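Local coordinates for protein DNA polymerase epsilon subunit 3 (Drosophila melanogaster, PDB 2BYK) that serves as an accessory subunit of DNA polymerase epsilon and, paired with Chrac-16 in the chromatin accessibility complex, binds DNA and facilitates nucleosome sliding, at residues A22-E25 and S26-V29. Residues are numbered along the deposited sequence; the frame is centred on the assembly and turned at random.
Sequences ALPE and SASV
L23 and V29 meet through their methyl branches: CD1 of L23 lies 3.3 Å from CG2 of V29, and the two side chains cross at about a right angle. L23 is the first residue past the end of helix 14-22 to give up helical backbone angles. Its CG sits anti to its own carbonyl carbon (chi1 -53°), and from there CD1 reaches the valine and also comes within 4.2 Å of the backbone O of S28. Nearer the bend, the A27 methyl packs against the proline ring: its CB is 3.9 Å from CD of P24 and 4.2 Å from CB of L23.

The backbone between these residues is a type I beta turn from P24 to A27. Here, in the L1 loop of the histone fold, the chain leaves the short first helix and reverses into strand 28-29, which leads to the long helix 31-58. One hydrogen bond closes the turn, from A27 N to P24 O at 2.8 Å.

Polar side chains occupy the exposed corner. E25 points away from the turn, while OG of S26 comes to 4.0 Å from CB of P24. That hydroxyl and the one on S28 each make a weak hydrogen bond to the backbone of the other protein in the assembly, probably the histone-fold partner Chrac-16. S28 and V29 pair in parallel with a strand of that same chain; an aromatic side chain from it packs on P24, and A27 likewise has an aromatic neighbour there.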
ATOM      1  N   ALA B  22       3.298 -13.043  -2.985  1.00 57.47           N
ATOM      2  CA  ALA B  22       3.144 -12.954  -1.528  1.00 54.00           C
ATOM      3  C   ALA B  22       2.611 -14.229  -0.862  1.00 52.76           C
ATOM      4  O   ALA B  22       2.931 -14.510   0.289  1.00 52.57           O
ATOM      5  CB  ALA B  22       2.231 -11.765  -1.175  1.00 51.85           C
ATOM      6  N   LEU B  23       1.793 -14.991  -1.582  1.00 52.51           N
ATOM      7  CA  LEU B  23       1.212 -16.221  -1.046  1.00 51.40           C
ATOM      8  C   LEU B  23       2.073 -17.420  -1.417  1.00 51.83           C
ATOM      9  O   LEU B  23       2.876 -17.346  -2.344  1.00 52.72           O
ATOM     10  CB  LEU B  23      -0.203 -16.444  -1.612  1.00 50.98           C
ATOM     11  CG  LEU B  23      -1.318 -15.383  -1.559  1.00 50.89           C
ATOM     12  CD1 LEU B  23      -2.634 -16.030  -1.986  1.00 48.66           C
ATOM     13  CD2 LEU B  23      -1.461 -14.809  -0.156  1.00 49.73           C
ATOM     14  N   PRO B  24       1.928 -18.540  -0.688  1.00 52.50           N
ATOM     15  CA  PRO B  24       2.701 -19.758  -0.972  1.00 54.49           C
ATOM     16  C   PRO B  24       2.493 -20.102  -2.446  1.00 56.31           C
ATOM     17  O   PRO B  24       1.378 -19.979  -2.954  1.00 57.80           O
ATOM     18  CB  PRO B  24       2.058 -20.797  -0.060  1.00 53.01           C
ATOM     19  CG  PRO B  24       1.636 -19.988   1.114  1.00 52.38           C
ATOM     20  CD  PRO B  24       1.075 -18.726   0.499  1.00 52.62           C
ATOM     21  N   GLU B  25       3.551 -20.530  -3.130  1.00 57.41           N
ATOM     22  CA  GLU B  25       3.463 -20.859  -4.553  1.00 57.99           C
ATOM     23  C   GLU B  25       2.383 -21.888  -4.889  1.00 57.72           C
ATOM     24  O   GLU B  25       2.039 -22.076  -6.057  1.00 58.26           O
ATOM     25  CB  GLU B  25       4.817 -21.359  -5.055  1.00 58.39           C
ATOM     26  CG  GLU B  25       5.325 -22.582  -4.318  1.00 60.47           C
ATOM     27  CD  GLU B  25       6.616 -23.120  -4.897  1.00 62.73           C
ATOM     28  OE1 GLU B  25       7.627 -22.385  -4.893  1.00 63.90           O
ATOM     29  OE2 GLU B  25       6.614 -24.280  -5.360  1.00 64.72           O
ATOM     30  N   SER B  26       1.845 -22.537  -3.860  1.00 57.34           N
ATOM     31  CA  SER B  26       0.821 -23.563  -4.031  1.00 56.86           C
ATOM     32  C   SER B  26      -0.585 -23.083  -3.695  1.00 56.65           C
ATOM     33  O   SER B  26      -1.553 -23.775  -3.997  1.00 57.07           O
ATOM     34  CB  SER B  26       1.152 -24.766  -3.146  1.00 57.56           C
ATOM     35  OG  SER B  26       1.344 -24.359  -1.795  1.00 59.05           O
ATOM     36  N   ALA B  27      -0.692 -21.914  -3.065  1.00 55.56           N
ATOM     37  CA  ALA B  27      -1.981 -21.341  -2.663  1.00 55.14           C
ATOM     38  C   ALA B  27      -2.727 -20.717  -3.836  1.00 55.69           C
ATOM     39  O   ALA B  27      -2.198 -20.650  -4.937  1.00 56.94           O
ATOM     40  CB  ALA B  27      -1.766 -20.293  -1.574  1.00 53.27           C
ATOM     41  N   SER B  28      -3.953 -20.253  -3.595  1.00 56.36           N
ATOM     42  CA  SER B  28      -4.767 -19.626  -4.639  1.00 57.20           C
ATOM     43  C   SER B  28      -5.661 -18.488  -4.125  1.00 58.00           C
ATOM     44  O   SER B  28      -5.972 -18.425  -2.934  1.00 59.18           O
ATOM     45  CB  SER B  28      -5.631 -20.681  -5.332  1.00 56.99           C
ATOM     46  OG  SER B  28      -6.454 -21.379  -4.412  1.00 58.84           O
ATOM     47  N   VAL B  29      -6.061 -17.588  -5.023  1.00 58.29           N
ATOM     48  CA  VAL B  29      -6.929 -16.462  -4.663  1.00 58.48           C
ATOM     49  C   VAL B  29      -8.109 -16.424  -5.621  1.00 58.24           C
ATOM     50  O   VAL B  29      -7.924 -16.440  -6.835  1.00 57.19           O
ATOM     51  CB  VAL B  29      -6.208 -15.098  -4.773  1.00 59.04           C
ATOM     52  CG1 VAL B  29      -6.952 -14.046  -3.954  1.00 57.48           C
ATOM     53  CG2 VAL B  29      -4.774 -15.226  -4.321  1.00 61.19           C
TER